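Local structure of HNH nuclease domain-containing protein (Streptomyces coelicolor, 5ZMO) at residues 42-45 / 46-50; 147-150 / 151-154; 156-159 / 160-163. The protein binds phosphorothioated DNA through the sulfur-binding domain described here, one part of a larger type IV restriction endonuclease. All blocks are in the same frame, centred on the assembly; numbering follows the deposited sequence.

Contact 1 (42-45 / 46-50). With PO4 (phosphate ion), chain D.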
loop_
_atom_site.group_PDB
_atom_site.type_symbol
_atom_site.label_atom_id
_atom_site.label_comp_id
_atom_site.label_asym_id
_atom_site.label_seq_id
_atom_site.Cartn_x
_atom_site.Cartn_y
_atom_site.Cartn_z
ATOM N N ALA A 42 -0.845 -11.186 8.654
ATOM C CA ALA A 42 -1.544 -11.257 9.925
ATOM C C ALA A 42 -3.015 -11.748 9.758
ATOM O O ALA A 42 -3.718 -11.765 10.727
ATOM C CB ALA A 42 -1.534 -9.929 10.625
ATOM N N ARG A 43 -3.461 -12.042 8.530
ATOM C CA ARG A 43 -4.843 -12.523 8.241
ATOM C C ARG A 43 -5.863 -11.503 8.621
ATOM O O ARG A 43 -6.997 -11.836 9.040
ATOM C CB ARG A 43 -5.174 -13.826 8.993
ATOM C CG ARG A 43 -4.077 -14.851 9.043
ATOM C CD ARG A 43 -3.959 -15.512 7.718
ATOM N NE ARG A 43 -2.739 -16.302 7.684
ATOM C CZ ARG A 43 -2.517 -17.308 6.848
ATOM N NH1 ARG A 43 -1.351 -17.942 6.904
ATOM N NH2 ARG A 43 -3.457 -17.706 5.976
ATOM N N ALA A 44 -5.510 -10.242 8.485
ATOM C CA ALA A 44 -6.526 -9.235 8.645
ATOM C C ALA A 44 -7.450 -9.352 7.431
ATOM O O ALA A 44 -7.051 -9.917 6.394
ATOM C CB ALA A 44 -5.929 -7.837 8.779
ATOM N N PRO A 45 -8.658 -8.757 7.519
ATOM C CA PRO A 45 -9.562 -8.839 6.379
ATOM C C PRO A 45 -8.911 -8.260 5.149
ATOM O O PRO A 45 -8.177 -7.260 5.253
ATOM C CB PRO A 45 -10.762 -7.980 6.839
ATOM C CG PRO A 45 -10.745 -8.071 8.353
ATOM C CD PRO A 45 -9.258 -8.003 8.637
ATOM N N ARG A 46 -9.182 -8.837 3.991
ATOM C CA ARG A 46 -8.579 -8.336 2.727
ATOM C C ARG A 46 -9.012 -6.919 2.364
ATOM O O ARG A 46 -8.164 -6.099 1.972
ATOM C CB ARG A 46 -8.923 -9.244 1.563
ATOM C CG ARG A 46 -8.468 -8.772 0.198
ATOM C CD ARG A 46 -8.687 -9.835 -0.905
ATOM N NE ARG A 46 -10.112 -9.929 -1.200
ATOM C CZ ARG A 46 -10.788 -9.166 -2.070
ATOM N NH1 ARG A 46 -12.102 -9.386 -2.224
ATOM N NH2 ARG A 46 -10.225 -8.247 -2.842
ATOM N N LEU A 47 -10.318 -6.665 2.439
ATOM C CA LEU A 47 -10.879 -5.324 2.214
ATOM C C LEU A 47 -11.064 -4.639 3.546
ATOM O O LEU A 47 -11.644 -5.198 4.507
ATOM C CB LEU A 47 -12.188 -5.420 1.430
ATOM C CG LEU A 47 -12.018 -6.068 0.044
ATOM C CD1 LEU A 47 -13.444 -6.174 -0.546
ATOM C CD2 LEU A 47 -11.082 -5.315 -0.882
ATOM N N GLN A 48 -10.501 -3.434 3.654
ATOM C CA GLN A 48 -10.554 -2.672 4.885
ATOM C C GLN A 48 -11.002 -1.289 4.554
ATOM O O GLN A 48 -10.611 -0.776 3.526
ATOM C CB GLN A 48 -9.172 -2.649 5.538
ATOM C CG GLN A 48 -8.708 -4.054 5.952
ATOM C CD GLN A 48 -7.681 -4.046 7.070
ATOM O OE1 GLN A 48 -8.020 -3.791 8.232
ATOM N NE2 GLN A 48 -6.425 -4.384 6.739
ATOM N N PRO A 49 -11.816 -0.683 5.420
ATOM C CA PRO A 49 -12.267 0.691 5.096
ATOM C C PRO A 49 -11.124 1.749 4.926
ATOM O O PRO A 49 -10.076 1.673 5.574
ATOM C CB PRO A 49 -13.139 1.068 6.288
ATOM C CG PRO A 49 -13.459 -0.218 7.052
ATOM C CD PRO A 49 -12.325 -1.146 6.735
ATOM N N TRP A 50 -11.359 2.734 4.047
ATOM C CA TRP A 50 -10.489 3.906 4.011
ATOM C C TRP A 50 -10.101 4.457 5.388
ATOM O O TRP A 50 -8.910 4.727 5.635
ATOM C CB TRP A 50 -11.111 5.008 3.165
ATOM C CG TRP A 50 -10.624 6.345 3.394
ATOM C CD1 TRP A 50 -11.296 7.407 3.994
ATOM C CD2 TRP A 50 -9.289 6.835 3.131
ATOM N NE1 TRP A 50 -10.491 8.491 4.063
ATOM C CE2 TRP A 50 -9.267 8.192 3.508
ATOM C CE3 TRP A 50 -8.158 6.275 2.522
ATOM C CZ2 TRP A 50 -8.132 8.989 3.367
ATOM C CZ3 TRP A 50 -6.973 7.079 2.417
ATOM C CH2 TRP A 50 -6.993 8.420 2.836
HETATM P P PO4 D . -10.854 -13.938 0.672
HETATM O O1 PO4 D . -11.364 -12.490 0.656
HETATM O O2 PO4 D . -11.646 -14.584 -0.464
HETATM O O3 PO4 D . -10.979 -14.770 2.004
HETATM O O4 PO4 D . -9.401 -13.927 0.266
#
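From Ala44 to Gln48 the backbone runs extended, kinks once at Arg46, which has helical angles (phi -64°), and extends again into strand 47-49. This is the connection from helix 28-41 to an outer strand of the three-stranded antiparallel sheet of the sulfur-binding domain. A Schellman motif ends the helix, with Arg43 at positive phi. No hydrogen bond joins residues 42-45 to 46-50: Ala44 O lies 3.4 Å from Arg46 N, but at a poor angle. Polar backbone groups look elsewhere instead, Ala44 O to the hydroxyl of Tyr123 in helix 120-128 and Gln48 to Ala116 in the neighbouring strand.

The side chain of Gln48 runs back toward residues 44 and 45. Its CG packs 3.3 Å from Pro45 O, and its amide end reaches the methyl group of Ala44. Pro45, at the surface, sets its CB 3.7 Å from Leu47 O.

Arg46 points away from residues 42-45. Its CG is anti to the backbone N, and a bend at chi3 (73°) brings the guanidinium across Leu47, whose CG sits 3.8 Å above one face, toward the rim. NH2 is held by Leu118 O, and the side chain touches Glu120 and Tyr123, so the arginine links this loop to the region around the start of helix 120-128. A phosphate ion, probably from the crystallisation liquor, lies at the guanidinium edge and is also bound by Asn124. Arg46 NE points almost straight at it, in a weak hydrogen bond of 3.4 Å to phosphate O1 with an N-H...O angle of 166°.

Contact 2 (147-150 / 151-154)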
loop_
_atom_site.group_PDB
_atom_site.type_symbol
_atom_site.label_atom_id
_atom_site.label_comp_id
_atom_site.label_asym_id
_atom_site.label_seq_id
_atom_site.Cartn_x
_atom_site.Cartn_y
_atom_site.Cartn_z
ATOM N N LEU A 147 18.656 1.207 3.335
ATOM C CA LEU A 147 19.072 1.445 4.727
ATOM C C LEU A 147 17.811 1.187 5.447
ATOM O O LEU A 147 16.898 2.003 5.331
ATOM C CB LEU A 147 19.457 2.915 5.014
ATOM C CG LEU A 147 20.824 3.465 4.631
ATOM C CD1 LEU A 147 21.874 2.422 4.936
ATOM C CD2 LEU A 147 20.838 3.825 3.172
ATOM N N LEU A 148 17.756 0.083 6.174
ATOM C CA LEU A 148 16.566 -0.421 6.818
ATOM C C LEU A 148 16.364 0.181 8.224
ATOM O O LEU A 148 16.985 -0.261 9.222
ATOM C CB LEU A 148 16.665 -1.960 6.982
ATOM C CG LEU A 148 15.496 -2.660 7.695
ATOM C CD1 LEU A 148 14.122 -2.452 7.049
ATOM C CD2 LEU A 148 15.833 -4.139 7.762
ATOM N N PRO A 149 15.477 1.139 8.335
ATOM C CA PRO A 149 15.195 1.845 9.554
ATOM C C PRO A 149 14.855 0.956 10.743
ATOM O O PRO A 149 14.086 -0.007 10.580
ATOM C CB PRO A 149 13.986 2.684 9.181
ATOM C CG PRO A 149 13.996 2.780 7.705
ATOM C CD PRO A 149 14.607 1.554 7.221
ATOM N N ALA A 150 15.395 1.269 11.936
ATOM C CA ALA A 150 14.955 0.550 13.137
ATOM C C ALA A 150 13.456 0.807 13.286
ATOM O O ALA A 150 12.933 1.927 13.086
ATOM C CB ALA A 150 15.712 0.956 14.408
ATOM N N GLY A 151 12.774 -0.272 13.618
ATOM C CA GLY A 151 11.361 -0.224 13.802
ATOM C C GLY A 151 10.563 -0.585 12.580
ATOM O O GLY A 151 9.361 -0.835 12.709
ATOM N N LEU A 152 11.156 -0.579 11.399
ATOM C CA LEU A 152 10.313 -0.723 10.186
ATOM C C LEU A 152 9.643 -2.096 10.162
ATOM O O LEU A 152 8.433 -2.200 9.982
ATOM C CB LEU A 152 11.123 -0.530 8.915
ATOM C CG LEU A 152 10.270 -0.485 7.637
ATOM C CD1 LEU A 152 10.808 0.553 6.666
ATOM C CD2 LEU A 152 10.191 -1.847 6.965
ATOM N N LEU A 153 10.412 -3.152 10.369
ATOM C CA LEU A 153 9.828 -4.496 10.307
ATOM C C LEU A 153 8.716 -4.694 11.304
ATOM O O LEU A 153 7.622 -5.137 10.908
ATOM C CB LEU A 153 10.914 -5.574 10.483
ATOM C CG LEU A 153 11.631 -6.107 9.244
ATOM C CD1 LEU A 153 11.787 -5.081 8.153
ATOM C CD2 LEU A 153 12.946 -6.814 9.593
ATOM N N GLU A 154 8.937 -4.301 12.558
ATOM C CA GLU A 154 7.889 -4.357 13.570
ATOM C C GLU A 154 6.683 -3.509 13.196
ATOM O O GLU A 154 5.542 -3.963 13.336
ATOM C CB GLU A 154 8.403 -3.978 14.970
ATOM C CG GLU A 154 9.111 -5.106 15.695
ATOM C CD GLU A 154 8.207 -6.330 15.957
ATOM O OE1 GLU A 154 8.759 -7.458 16.049
ATOM O OE2 GLU A 154 6.960 -6.171 16.059
HETATM O O HOH W 1 13.237 -2.680 10.893
#
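Leu148 reaches forward over the start of the next helix, its CG anti to the backbone N (chi1 178°). The CD1 methyl does most of the touching: it lies 3.7 Å from Leu153 CD1 and 4.0 Å from Leu152 CD2, and the Leu148 side chain crosses both of the others at about a right angle. Leu148 and Leu153 also rest on Ile141, which ties this apolar patch to helix 130-144.

Pro149 follows with its ring alongside Leu152, the two side chains pointing the same way. Ring atom CD approaches Leu152 CD1 to 4.0 Å, and Tyr64 touches both residues. The carbonyl of Pro149 closes a type II beta turn, running from Pro149 to Leu152, that leads directly into helix 152-155. Leu152 N donates to Pro149 O at 3.1 Å, coming from above the carbonyl plane, 43° out of it. A water donates to the same oxygen at 2.8 Å and accepts from Leu153 N at 2.9 Å. Pro149 O thus serves two amides at the start of the helix, one directly and one through water.

Ala150 occupies the second turn position, its methyl group turned away from the helix start. Gly151, the N-cap residue, takes the third position, where its positive phi (94°) is the usual glycine conformation of a type II turn.

Contact 3 (156-159 / 160-163)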
loop_
_atom_site.group_PDB
_atom_site.type_symbol
_atom_site.label_atom_id
_atom_site.label_comp_id
_atom_site.label_asym_id
_atom_site.label_seq_id
_atom_site.Cartn_x
_atom_site.Cartn_y
_atom_site.Cartn_z
ATOM N N PHE A 156 5.526 -2.490 10.367
ATOM C CA PHE A 156 4.790 -3.031 9.208
ATOM C C PHE A 156 4.269 -4.465 9.416
ATOM O O PHE A 156 3.663 -5.021 8.529
ATOM C CB PHE A 156 5.642 -2.952 7.945
ATOM C CG PHE A 156 5.714 -1.582 7.361
ATOM C CD1 PHE A 156 6.571 -0.644 7.885
ATOM C CD2 PHE A 156 4.851 -1.176 6.331
ATOM C CE1 PHE A 156 6.648 0.629 7.366
ATOM C CE2 PHE A 156 4.930 0.109 5.820
ATOM C CZ PHE A 156 5.804 1.021 6.339
ATOM N N GLY A 157 4.528 -5.090 10.568
ATOM C CA GLY A 157 4.177 -6.460 10.812
ATOM C C GLY A 157 4.920 -7.535 10.065
ATOM O O GLY A 157 4.369 -8.558 9.756
ATOM N N LEU A 158 6.194 -7.292 9.746
ATOM C CA LEU A 158 6.952 -8.141 8.891
ATOM C C LEU A 158 8.166 -8.761 9.617
ATOM O O LEU A 158 8.956 -9.435 8.992
ATOM C CB LEU A 158 7.435 -7.308 7.710
ATOM C CG LEU A 158 6.346 -6.662 6.841
ATOM C CD1 LEU A 158 7.041 -5.789 5.832
ATOM C CD2 LEU A 158 5.555 -7.689 6.102
ATOM N N HIS A 159 8.294 -8.532 10.914
ATOM C CA HIS A 159 9.453 -9.040 11.661
ATOM C C HIS A 159 9.558 -10.587 11.636
ATOM O O HIS A 159 10.602 -11.165 11.296
ATOM C CB HIS A 159 9.432 -8.533 13.096
ATOM C CG HIS A 159 10.680 -8.874 13.864
ATOM N ND1 HIS A 159 11.786 -8.047 13.890
ATOM C CD2 HIS A 159 11.003 -9.959 14.603
ATOM C CE1 HIS A 159 12.725 -8.599 14.639
ATOM N NE2 HIS A 159 12.278 -9.763 15.075
ATOM N N GLU A 160 8.470 -11.260 11.959
ATOM C CA GLU A 160 8.463 -12.741 11.943
ATOM C C GLU A 160 8.622 -13.258 10.494
ATOM O O GLU A 160 9.423 -14.168 10.226
ATOM C CB GLU A 160 7.190 -13.276 12.630
ATOM C CG GLU A 160 7.250 -13.259 14.175
ATOM C CD GLU A 160 7.561 -11.884 14.806
ATOM O OE1 GLU A 160 6.826 -10.900 14.527
ATOM O OE2 GLU A 160 8.542 -11.769 15.586
ATOM N N LEU A 161 7.930 -12.613 9.549
ATOM C CA LEU A 161 7.972 -13.016 8.157
ATOM C C LEU A 161 9.394 -13.027 7.642
ATOM O O LEU A 161 9.795 -14.003 7.024
ATOM C CB LEU A 161 7.080 -12.105 7.280
ATOM C CG LEU A 161 7.050 -12.352 5.766
ATOM C CD1 LEU A 161 6.256 -13.602 5.442
ATOM C CD2 LEU A 161 6.436 -11.168 5.029
ATOM N N LEU A 162 10.143 -11.956 7.923
ATOM C CA LEU A 162 11.464 -11.752 7.375
ATOM C C LEU A 162 12.476 -12.300 8.407
ATOM O O LEU A 162 13.126 -11.579 9.139
ATOM C CB LEU A 162 11.625 -10.295 6.948
ATOM C CG LEU A 162 10.706 -9.940 5.769
ATOM C CD1 LEU A 162 10.643 -8.474 5.354
ATOM C CD2 LEU A 162 11.095 -10.741 4.567
ATOM N N ALA A 163 12.546 -13.629 8.417
ATOM C CA ALA A 163 13.171 -14.430 9.469
ATOM C C ALA A 163 14.698 -14.513 9.307
ATOM O O ALA A 163 15.197 -14.951 8.275
ATOM C CB ALA A 163 12.544 -15.828 9.475
HETATM O O HOH W 2 5.661 -11.064 10.400
#
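Leu158 and Leu162 close an alpha turn just after helix 152-155, which ends in a Schellman motif with Gly157 at positive phi. Leu162 N donates to Leu158 O at 3.0 Å, tilted 24° from the carbonyl plane. One residue earlier a water spans the same interval, donating to Gly157 O and accepting from Leu161 N, each at 2.9 Å. Leu162 is then the centre of an inverse gamma turn, with a weak hydrogen bond from Ala163 N to Leu161 O.

The leucines form the tight side. Leu158 and Leu161 lie alongside each other, pointing the same way, with their CD2 methyls 3.7 Å apart, while Leu162 CD1 comes within 4.1 Å of Leu158 CB. Buried Leu158 packs on Leu34 of helix 28-41; Leu161 and Leu162 both rest on Ala134 of helix 130-144, so the turn pins the end of the modelled chain to two helices.

His159 and Glu160 make up the looser, solvent-exposed side. No hydrogen bond joins their side chains. Glu160 folds back through a bend at chi2 (56°), which brings its carboxylate to the edge of the imidazole with the two planes 42° apart. The approach is to ring carbon rather than nitrogen: Glu160 OE2 stands 3.2 Å from His159 CD2 but 4.3 Å from NE2.

Overall arrangement
All three are local contacts at the surface of the domain, each with one buried residue among those that touch. Contact 1 lies apart, its centre about 18 Å from that of contact 3 and 23 Å from that of contact 2; it joins a helix to the sheet and is nearest the DNA, about 9 Å at the closest atoms. Contacts 2 and 3 begin and end the same short helix 152-155 and touch: Leu153 O and Leu158 N probably share a hydrogen bond. Both use leucines against helix 130-144 and water-bridged amides, whereas contact 1 packs Pro45 and Ala44 against Gln48 without a hydrogen bond and turns Arg46 to Leu118 and a weakly held phosphate.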